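Local coordinates for DNA annealing helicase and endonuclease ZRANB3 (Homo sapiens, PDB 5MKW), which anneals DNA strands using ATP and cuts DNA as an endonuclease, helping to keep the genome stable at stalled replication forks, and is represented here by its zinc-binding HNH domain, at residues 12-23 and 89-99; 27-35 and 65-73. All coordinates share one frame; numbering follows the deposited sequence.

Interaction 1: residues 12-23 and 89-99. With ZN (zinc ion), chain C.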
loop_
_atom_site.group_PDB
_atom_site.type_symbol
_atom_site.label_atom_id
_atom_site.label_comp_id
_atom_site.label_asym_id
_atom_site.label_seq_id
_atom_site.Cartn_x
_atom_site.Cartn_y
_atom_site.Cartn_z
ATOM N N VAL A 12 -10.832 8.328 0.118
ATOM C CA VAL A 12 -9.684 8.678 -0.716
ATOM C C VAL A 12 -9.901 8.165 -2.152
ATOM O O VAL A 12 -9.620 8.861 -3.112
ATOM C CB VAL A 12 -8.376 8.135 -0.124
ATOM C CG1 VAL A 12 -7.251 8.318 -1.099
ATOM C CG2 VAL A 12 -8.053 8.816 1.204
ATOM N N PHE A 13 -10.544 7.011 -2.289
ATOM C CA PHE A 13 -10.759 6.396 -3.615
ATOM C C PHE A 13 -11.668 7.259 -4.490
ATOM O O PHE A 13 -11.482 7.301 -5.691
ATOM C CB PHE A 13 -11.391 5.023 -3.447
ATOM C CG PHE A 13 -11.471 4.220 -4.708
ATOM C CD1 PHE A 13 -10.411 3.399 -5.098
ATOM C CD2 PHE A 13 -12.593 4.301 -5.520
ATOM C CE1 PHE A 13 -10.490 2.660 -6.242
ATOM C CE2 PHE A 13 -12.687 3.561 -6.684
ATOM C CZ PHE A 13 -11.612 2.780 -7.074
ATOM N N GLU A 14 -12.615 7.982 -3.866
ATOM C CA GLU A 14 -13.546 8.874 -4.602
ATOM C C GLU A 14 -12.742 9.842 -5.466
ATOM O O GLU A 14 -13.237 10.318 -6.470
ATOM C CB GLU A 14 -14.383 9.686 -3.611
ATOM C CG GLU A 14 -15.528 8.945 -2.942
ATOM C CD GLU A 14 -16.223 9.821 -1.897
ATOM O OE1 GLU A 14 -16.727 9.265 -0.892
ATOM O OE2 GLU A 14 -15.999 11.057 -1.929
ATOM N N THR A 15 -11.565 10.251 -4.973
ATOM C CA THR A 15 -10.708 11.156 -5.682
ATOM C C THR A 15 -9.557 10.469 -6.428
ATOM O O THR A 15 -9.215 10.895 -7.515
ATOM C CB THR A 15 -10.160 12.253 -4.736
ATOM O OG1 THR A 15 -11.221 13.117 -4.338
ATOM C CG2 THR A 15 -9.145 13.103 -5.427
ATOM N N GLU A 16 -8.977 9.386 -5.908
ATOM C CA GLU A 16 -7.710 8.904 -6.458
ATOM C C GLU A 16 -7.846 7.601 -7.231
ATOM O O GLU A 16 -6.966 7.274 -8.050
ATOM C CB GLU A 16 -6.680 8.795 -5.309
ATOM C CG GLU A 16 -6.306 10.158 -4.803
ATOM C CD GLU A 16 -5.280 10.179 -3.697
ATOM O OE1 GLU A 16 -4.852 9.132 -3.178
ATOM O OE2 GLU A 16 -4.926 11.308 -3.305
ATOM N N HIS A 17 -8.981 6.914 -7.047
ATOM C CA HIS A 17 -9.314 5.705 -7.769
ATOM C C HIS A 17 -8.227 4.633 -7.715
ATOM O O HIS A 17 -8.029 3.910 -8.686
ATOM C CB HIS A 17 -9.634 6.008 -9.220
ATOM C CG HIS A 17 -10.635 7.093 -9.377
ATOM N ND1 HIS A 17 -11.973 6.909 -9.092
ATOM C CD2 HIS A 17 -10.473 8.415 -9.591
ATOM C CE1 HIS A 17 -12.609 8.060 -9.218
ATOM N NE2 HIS A 17 -11.717 8.993 -9.503
ATOM N N GLY A 18 -7.543 4.516 -6.580
ATOM C CA GLY A 18 -6.576 3.459 -6.410
ATOM C C GLY A 18 -5.315 3.668 -7.219
ATOM O O GLY A 18 -4.600 2.700 -7.492
ATOM N N VAL A 19 -4.995 4.934 -7.522
ATOM C CA VAL A 19 -3.749 5.304 -8.240
ATOM C C VAL A 19 -2.696 5.824 -7.288
ATOM O O VAL A 19 -2.998 6.676 -6.420
ATOM C CB VAL A 19 -4.011 6.416 -9.269
ATOM C CG1 VAL A 19 -2.712 6.775 -9.995
ATOM C CG2 VAL A 19 -5.061 5.945 -10.260
ATOM N N CYS A 20 -1.544 5.180 -7.269
ATOM C CA CYS A 20 -0.506 5.528 -6.279
ATOM C C CYS A 20 -0.018 6.945 -6.533
ATOM O O CYS A 20 0.308 7.302 -7.693
ATOM C CB CYS A 20 0.694 4.596 -6.381
ATOM S SG CYS A 20 2.013 4.956 -5.187
ATOM N N GLN A 21 0.030 7.745 -5.474
ATOM C CA GLN A 21 0.369 9.159 -5.630
ATOM C C GLN A 21 1.867 9.397 -5.684
ATOM O O GLN A 21 2.286 10.478 -6.051
ATOM C CB GLN A 21 -0.262 9.977 -4.524
ATOM C CG GLN A 21 -1.768 9.926 -4.552
ATOM C CD GLN A 21 -2.343 10.424 -5.897
ATOM O OE1 GLN A 21 -2.273 11.601 -6.205
ATOM N NE2 GLN A 21 -2.913 9.520 -6.680
ATOM N N LEU A 22 2.661 8.358 -5.411
ATOM C CA LEU A 22 4.124 8.449 -5.535
ATOM C C LEU A 22 4.640 7.962 -6.876
ATOM O O LEU A 22 5.482 8.625 -7.465
ATOM C CB LEU A 22 4.836 7.716 -4.403
ATOM C CG LEU A 22 4.465 8.224 -3.012
ATOM C CD1 LEU A 22 5.291 7.591 -1.914
ATOM C CD2 LEU A 22 4.534 9.752 -2.945
ATOM N N CYS A 23 4.180 6.793 -7.334
ATOM C CA CYS A 23 4.724 6.187 -8.531
ATOM C C CYS A 23 3.726 6.077 -9.683
ATOM O O CYS A 23 4.119 5.726 -10.781
ATOM C CB CYS A 23 5.297 4.796 -8.208
ATOM S SG CYS A 23 4.039 3.528 -7.985
ATOM N N LEU A 89 -8.521 13.992 6.146
ATOM C CA LEU A 89 -8.550 13.545 4.761
ATOM C C LEU A 89 -7.547 14.332 3.907
ATOM O O LEU A 89 -7.003 13.820 2.924
ATOM C CB LEU A 89 -9.968 13.686 4.216
ATOM C CG LEU A 89 -10.230 12.946 2.915
ATOM C CD1 LEU A 89 -10.311 11.451 3.198
ATOM C CD2 LEU A 89 -11.519 13.478 2.267
ATOM N N ASP A 90 -7.331 15.588 4.271
ATOM C CA ASP A 90 -6.385 16.424 3.564
ATOM C C ASP A 90 -4.922 16.053 3.817
ATOM O O ASP A 90 -4.009 16.621 3.213
ATOM C CB ASP A 90 -6.624 17.903 3.913
ATOM C CG ASP A 90 -6.364 18.225 5.401
ATOM O OD1 ASP A 90 -5.443 17.638 6.039
ATOM O OD2 ASP A 90 -7.066 19.120 5.928
ATOM N N ASN A 91 -4.694 15.109 4.709
ATOM C CA ASN A 91 -3.347 14.545 4.902
ATOM C C ASN A 91 -3.237 13.072 4.479
ATOM O O ASN A 91 -2.272 12.407 4.821
ATOM C CB ASN A 91 -2.901 14.665 6.372
ATOM C CG ASN A 91 -1.415 14.454 6.548
ATOM O OD1 ASN A 91 -0.620 14.823 5.689
ATOM N ND2 ASN A 91 -1.030 13.814 7.651
ATOM N N LEU A 92 -4.164 12.609 3.650
ATOM C CA LEU A 92 -4.148 11.216 3.220
ATOM C C LEU A 92 -3.970 11.025 1.704
ATOM O O LEU A 92 -4.409 11.844 0.904
ATOM C CB LEU A 92 -5.425 10.541 3.667
ATOM C CG LEU A 92 -5.649 10.503 5.182
ATOM C CD1 LEU A 92 -6.919 9.723 5.514
ATOM C CD2 LEU A 92 -4.464 9.891 5.904
ATOM N N GLN A 93 -3.398 9.890 1.324
ATOM C CA GLN A 93 -3.102 9.600 -0.053
ATOM C C GLN A 93 -3.109 8.090 -0.247
ATOM O O GLN A 93 -2.887 7.330 0.694
ATOM C CB GLN A 93 -1.768 10.204 -0.472
ATOM C CG GLN A 93 -0.548 9.463 0.083
ATOM C CD GLN A 93 0.778 10.079 -0.240
ATOM O OE1 GLN A 93 1.773 9.951 0.532
ATOM N NE2 GLN A 93 0.771 10.890 -1.241
ATOM N N THR A 94 -3.333 7.704 -1.497
ATOM C CA THR A 94 -3.223 6.356 -1.967
ATOM C C THR A 94 -1.781 6.058 -2.287
ATOM O O THR A 94 -1.098 6.821 -3.001
ATOM C CB THR A 94 -4.076 6.197 -3.260
ATOM O OG1 THR A 94 -5.445 6.548 -2.984
ATOM C CG2 THR A 94 -4.015 4.782 -3.746
ATOM N N LEU A 95 -1.321 4.937 -1.753
ATOM C CA LEU A 95 -0.026 4.357 -2.115
ATOM C C LEU A 95 -0.257 2.933 -2.599
ATOM O O LEU A 95 -1.027 2.174 -1.979
ATOM C CB LEU A 95 0.917 4.298 -0.893
ATOM C CG LEU A 95 1.369 5.582 -0.194
ATOM C CD1 LEU A 95 2.360 5.262 0.918
ATOM C CD2 LEU A 95 1.993 6.562 -1.168
ATOM N N CYS A 96 0.455 2.516 -3.643
ATOM C CA CYS A 96 0.518 1.115 -3.946
ATOM C C CYS A 96 1.241 0.401 -2.775
ATOM O O CYS A 96 1.919 1.025 -1.923
ATOM C CB CYS A 96 1.266 0.869 -5.280
ATOM S SG CYS A 96 3.040 1.098 -5.200
ATOM N N THR A 97 1.098 -0.916 -2.720
ATOM C CA THR A 97 1.649 -1.649 -1.586
ATOM C C THR A 97 3.173 -1.716 -1.570
ATOM O O THR A 97 3.750 -1.835 -0.525
ATOM C CB THR A 97 1.006 -3.031 -1.455
ATOM O OG1 THR A 97 0.847 -3.617 -2.759
ATOM C CG2 THR A 97 -0.374 -2.860 -0.771
ATOM N N VAL A 98 3.818 -1.565 -2.716
ATOM C CA VAL A 98 5.262 -1.530 -2.784
ATOM C C VAL A 98 5.772 -0.196 -2.197
ATOM O O VAL A 98 6.637 -0.168 -1.339
ATOM C CB VAL A 98 5.765 -1.743 -4.227
ATOM C CG1 VAL A 98 7.240 -1.375 -4.364
ATOM C CG2 VAL A 98 5.542 -3.193 -4.666
ATOM N N CYS A 99 5.171 0.900 -2.597
ATOM C CA CYS A 99 5.510 2.179 -1.950
ATOM C C CYS A 99 5.165 2.214 -0.449
ATOM O O CYS A 99 5.856 2.829 0.358
ATOM C CB CYS A 99 4.801 3.327 -2.655
ATOM S SG CYS A 99 5.427 3.644 -4.342
HETATM ZN ZN ZN C . 3.619 3.320 -5.726
HETATM O O HOH W 1 -3.590 12.641 -1.678
HETATM O O HOH W 2 -7.566 5.184 -3.777
#
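With CG of E16 set opposite its carbonyl carbon (chi1 -69°) and the chain extended beyond it, the carboxylate reaches down to strand 92-96; T94, with OG1 likewise opposite its carbonyl carbon and beside its own backbone N (chi1 -58°), turns both its donors to one oxygen. That oxygen, E16 OE1, takes T94 N at 2.7 Å nearly along its C-O axis and T94 OG1 at 2.7 Å on its anti lone pair. The second carboxylate oxygen, OE2, receives a water that also donates to L92 O, and another water joins T94 OG1 to G18 N within the turn from E16 to V19. An alanine in place of E16 has no carboxylate, which would probably leave T94 N and OG1 without their shared acceptor and the water at L92 O without one of its two mates. V12 fills the space beside the carboxylate, its CG2 against L92 CB and L89 CD1, both at 4.0 Å. Farther along, Q21 N donates to T94 O at 2.9 Å, and L22 CG rests on L95 CD2 at 3.5 Å. This brings C20 and C23 up to C96 and C99, and the four SG atoms bind the zinc ion, with C20 SG at 2.4 Å and C23 SG at 2.3 Å. C20 SG also accepts from C96 N at 3.3 Å, an almost straight bond (169°), and more loosely from L22 N and C23 N; C96 SG caps helix 97-118 by accepting from C99 N. These N-H groups probably offset part of the negative charge of four thiolates on one zinc, so the metal and its sulfur-directed bonds together fasten the two CxxC pairs across the chain.

Interaction 2: residues 27-35 and 65-73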
loop_
_atom_site.group_PDB
_atom_site.type_symbol
_atom_site.label_atom_id
_atom_site.label_comp_id
_atom_site.label_asym_id
_atom_site.label_seq_id
_atom_site.Cartn_x
_atom_site.Cartn_y
_atom_site.Cartn_z
ATOM N N ALA A 27 -3.200 0.834 -9.188
ATOM C CA ALA A 27 -3.155 -0.371 -8.400
ATOM C C ALA A 27 -4.520 -1.040 -8.396
ATOM O O ALA A 27 -4.615 -2.275 -8.391
ATOM C CB ALA A 27 -2.691 -0.051 -6.999
ATOM N N GLN A 28 -5.577 -0.244 -8.464
ATOM C CA GLN A 28 -6.910 -0.805 -8.534
ATOM C C GLN A 28 -7.183 -1.585 -9.823
ATOM O O GLN A 28 -7.862 -2.602 -9.805
ATOM C CB GLN A 28 -7.970 0.253 -8.338
ATOM C CG GLN A 28 -9.425 -0.246 -8.446
ATOM C CD GLN A 28 -9.853 -1.028 -7.205
ATOM O OE1 GLN A 28 -9.131 -1.083 -6.165
ATOM N NE2 GLN A 28 -11.006 -1.637 -7.286
ATOM N N GLU A 29 -6.684 -1.083 -10.936
ATOM C CA GLU A 29 -6.850 -1.762 -12.222
ATOM C C GLU A 29 -6.140 -3.119 -12.218
ATOM O O GLU A 29 -6.689 -4.109 -12.694
ATOM C CB GLU A 29 -6.254 -0.895 -13.320
ATOM C CG GLU A 29 -5.946 -1.623 -14.628
ATOM C CD GLU A 29 -5.382 -0.675 -15.703
ATOM O OE1 GLU A 29 -4.186 -0.266 -15.600
ATOM O OE2 GLU A 29 -6.148 -0.311 -16.632
ATOM N N LEU A 30 -4.942 -3.171 -11.629
ATOM C CA LEU A 30 -4.261 -4.476 -11.461
ATOM C C LEU A 30 -5.044 -5.458 -10.536
ATOM O O LEU A 30 -5.151 -6.661 -10.823
ATOM C CB LEU A 30 -2.839 -4.280 -10.931
ATOM C CG LEU A 30 -1.973 -5.574 -10.968
ATOM C CD1 LEU A 30 -1.772 -6.040 -12.431
ATOM C CD2 LEU A 30 -0.644 -5.333 -10.260
ATOM N N PHE A 31 -5.545 -4.962 -9.425
ATOM C CA PHE A 31 -6.415 -5.759 -8.530
ATOM C C PHE A 31 -7.545 -6.421 -9.331
ATOM O O PHE A 31 -7.788 -7.621 -9.204
ATOM C CB PHE A 31 -7.044 -4.881 -7.408
ATOM C CG PHE A 31 -8.201 -5.555 -6.714
ATOM C CD1 PHE A 31 -8.003 -6.752 -5.994
ATOM C CD2 PHE A 31 -9.506 -5.119 -6.908
ATOM C CE1 PHE A 31 -9.077 -7.484 -5.489
ATOM C CE2 PHE A 31 -10.579 -5.840 -6.399
ATOM C CZ PHE A 31 -10.357 -7.033 -5.688
ATOM N N LEU A 32 -8.254 -5.629 -10.132
ATOM C CA LEU A 32 -9.427 -6.173 -10.835
ATOM C C LEU A 32 -9.002 -7.231 -11.838
ATOM O O LEU A 32 -9.682 -8.229 -12.001
ATOM C CB LEU A 32 -10.208 -5.085 -11.559
ATOM C CG LEU A 32 -10.833 -4.029 -10.678
ATOM C CD1 LEU A 32 -11.246 -2.830 -11.516
ATOM C CD2 LEU A 32 -12.026 -4.633 -9.954
ATOM N N ARG A 33 -7.895 -6.982 -12.529
ATOM C CA ARG A 33 -7.366 -7.936 -13.496
ATOM C C ARG A 33 -6.980 -9.265 -12.818
ATOM O O ARG A 33 -7.361 -10.363 -13.289
ATOM C CB ARG A 33 -6.190 -7.305 -14.236
ATOM C CG ARG A 33 -5.421 -8.263 -15.147
ATOM C CD ARG A 33 -5.936 -8.335 -16.577
ATOM N NE ARG A 33 -4.991 -9.083 -17.407
ATOM C CZ ARG A 33 -5.141 -10.352 -17.766
ATOM N NH1 ARG A 33 -6.215 -11.033 -17.415
ATOM N NH2 ARG A 33 -4.214 -10.926 -18.506
ATOM N N LEU A 34 -6.309 -9.175 -11.668
ATOM C CA LEU A 34 -5.945 -10.358 -10.920
ATOM C C LEU A 34 -7.142 -11.104 -10.374
ATOM O O LEU A 34 -7.214 -12.331 -10.448
ATOM C CB LEU A 34 -4.883 -10.031 -9.827
ATOM C CG LEU A 34 -3.566 -10.261 -10.564
ATOM C CD1 LEU A 34 -2.633 -9.106 -10.585
ATOM C CD2 LEU A 34 -2.865 -11.567 -10.198
ATOM N N ARG A 35 -8.080 -10.375 -9.802
ATOM C CA ARG A 35 -9.253 -10.977 -9.224
ATOM C C ARG A 35 -9.931 -11.872 -10.251
ATOM O O ARG A 35 -10.389 -12.974 -9.933
ATOM C CB ARG A 35 -10.223 -9.916 -8.734
ATOM C CG ARG A 35 -11.446 -10.469 -8.021
ATOM C CD ARG A 35 -12.486 -9.369 -7.766
ATOM N NE ARG A 35 -13.073 -8.974 -9.041
ATOM C CZ ARG A 35 -13.725 -7.824 -9.255
ATOM N NH1 ARG A 35 -14.065 -7.031 -8.271
ATOM N NH2 ARG A 35 -14.154 -7.543 -10.452
ATOM N N ASN A 65 -6.038 -15.589 -3.537
ATOM C CA ASN A 65 -7.225 -14.789 -3.293
ATOM C C ASN A 65 -6.918 -13.314 -3.146
ATOM O O ASN A 65 -6.764 -12.805 -2.033
ATOM C CB ASN A 65 -7.927 -15.297 -2.041
ATOM C CG ASN A 65 -9.209 -14.515 -1.739
ATOM O OD1 ASN A 65 -9.908 -14.042 -2.645
ATOM N ND2 ASN A 65 -9.523 -14.405 -0.483
ATOM N N PRO A 66 -6.755 -12.632 -4.273
ATOM C CA PRO A 66 -6.325 -11.250 -4.147
ATOM C C PRO A 66 -7.439 -10.402 -3.517
ATOM O O PRO A 66 -8.646 -10.656 -3.732
ATOM C CB PRO A 66 -6.048 -10.830 -5.586
ATOM C CG PRO A 66 -6.799 -11.788 -6.432
ATOM C CD PRO A 66 -6.837 -13.079 -5.679
ATOM N N GLY A 67 -7.039 -9.481 -2.667
ATOM C CA GLY A 67 -7.929 -8.382 -2.150
ATOM C C GLY A 67 -7.348 -7.011 -2.354
ATOM O O GLY A 67 -6.155 -6.874 -2.583
ATOM N N GLU A 68 -8.214 -5.974 -2.315
ATOM C CA GLU A 68 -7.861 -4.655 -2.704
ATOM C C GLU A 68 -6.651 -4.168 -1.879
ATOM O O GLU A 68 -5.777 -3.490 -2.357
ATOM C CB GLU A 68 -9.145 -3.774 -2.502
ATOM C CG GLU A 68 -10.336 -4.132 -3.446
ATOM C CD GLU A 68 -11.367 -5.241 -3.001
ATOM O OE1 GLU A 68 -11.056 -6.139 -2.121
ATOM O OE2 GLU A 68 -12.486 -5.305 -3.691
ATOM N N GLY A 69 -6.683 -4.457 -0.576
ATOM C CA GLY A 69 -5.590 -4.128 0.311
ATOM C C GLY A 69 -4.226 -4.735 0.004
ATOM O O GLY A 69 -3.222 -4.246 0.492
ATOM N N HIS A 70 -4.169 -5.760 -0.840
ATOM C CA HIS A 70 -2.892 -6.256 -1.326
ATOM C C HIS A 70 -2.241 -5.342 -2.321
ATOM O O HIS A 70 -1.033 -5.466 -2.580
ATOM C CB HIS A 70 -3.032 -7.637 -1.988
ATOM C CG HIS A 70 -3.367 -8.730 -1.045
ATOM N ND1 HIS A 70 -4.258 -9.724 -1.370
ATOM C CD2 HIS A 70 -2.880 -9.034 0.190
ATOM C CE1 HIS A 70 -4.303 -10.603 -0.385
ATOM N NE2 HIS A 70 -3.453 -10.224 0.556
ATOM N N PHE A 71 -3.040 -4.499 -2.955
ATOM C CA PHE A 71 -2.582 -3.670 -4.071
ATOM C C PHE A 71 -2.356 -2.191 -3.681
ATOM O O PHE A 71 -1.425 -1.551 -4.190
ATOM C CB PHE A 71 -3.595 -3.797 -5.220
ATOM C CG PHE A 71 -3.642 -5.169 -5.826
ATOM C CD1 PHE A 71 -4.354 -6.189 -5.206
ATOM C CD2 PHE A 71 -2.811 -5.490 -6.872
ATOM C CE1 PHE A 71 -4.332 -7.490 -5.720
ATOM C CE2 PHE A 71 -2.768 -6.769 -7.373
ATOM C CZ PHE A 71 -3.552 -7.781 -6.808
ATOM N N TRP A 72 -3.250 -1.619 -2.872
ATOM C CA TRP A 72 -3.095 -0.226 -2.419
ATOM C C TRP A 72 -3.589 -0.037 -0.985
ATOM O O TRP A 72 -4.423 -0.797 -0.494
ATOM C CB TRP A 72 -3.773 0.807 -3.368
ATOM C CG TRP A 72 -5.222 0.699 -3.517
ATOM C CD1 TRP A 72 -5.895 -0.074 -4.413
ATOM C CD2 TRP A 72 -6.223 1.407 -2.771
ATOM N NE1 TRP A 72 -7.256 0.078 -4.262
ATOM C CE2 TRP A 72 -7.485 1.002 -3.278
ATOM C CE3 TRP A 72 -6.178 2.368 -1.766
ATOM C CZ2 TRP A 72 -8.690 1.503 -2.797
ATOM C CZ3 TRP A 72 -7.406 2.849 -1.240
ATOM C CH2 TRP A 72 -8.639 2.436 -1.802
ATOM N N GLN A 73 -3.051 0.999 -0.348
ATOM C CA GLN A 73 -3.309 1.368 1.036
ATOM C C GLN A 73 -3.426 2.901 1.092
ATOM O O GLN A 73 -2.768 3.586 0.308
ATOM C CB GLN A 73 -2.102 0.971 1.907
ATOM C CG GLN A 73 -1.919 -0.517 2.116
ATOM C CD GLN A 73 -3.033 -1.085 2.988
ATOM O OE1 GLN A 73 -3.476 -0.414 3.928
ATOM N NE2 GLN A 73 -3.631 -2.194 2.562
HETATM O O HOH W 3 -13.727 -7.325 -5.369
#
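F31 and F71 form the aromatic centre, an offset edge-to-face pair with the edge of F31 toward the face of F71, centroids 5.7 Å apart and planes at 63°. Two CH-pi contacts extend it: F31 CA stands 3.7 Å over the centre of the F71 ring, and E68 CG lies over one face of F31 with its carboxylate stacked on that ring. CG of F31, anti to its backbone N (chi1 165°), places the ring with E68 on a face and F71 at the edge.

Apolar contacts widen the interface. L30 CD2 and L34 CD1 meet the edge of F71, the former 3.9 Å from F71 CE2; beyond the pair, A27 CB packs on W72 CB, and P66 CG on R35 CA at 3.8 Å.

The polar links are few. W72 NE1 donates to Q28 OE1 at 2.9 Å, nearly straight (165°) and in the indole plane, and a water bridges R35 NH1 and E68 OE2. E68 has two modelled conformers, so this bridge and the stack on F31, described for one of them, may be partial. R9 of helix 5-16 makes a cation-pi contact with W72, while M62 of helix 56-64 also touches F71.

The arrangement is an aromatic core seating helix 27-36 against the loop that leads into strand 72-76, the first strand of the HNH beta hairpin.

In the fold
From the N terminus, helix 5-16 leads into the first CxxC pair, and the chain then enters helix 27-36. After helices 39-47 and 56-64 it returns at residues 65-73, where interaction 2 closes a loop that holds those two helices. It runs on through strand 72-76 to residues 89-99, where interaction 1 closes the larger loop with the second CxxC pair, so interaction 2 is nested inside interaction 1. The two meet at the antiparallel sheet: strands 72-76 and 92-96 are neighbours, Q73 pairs with L95 through the backbone, and T97 OG1 bonds to H70 O. Together they join the N-terminal helices to the hairpin and helix 97-118 of the HNH domain.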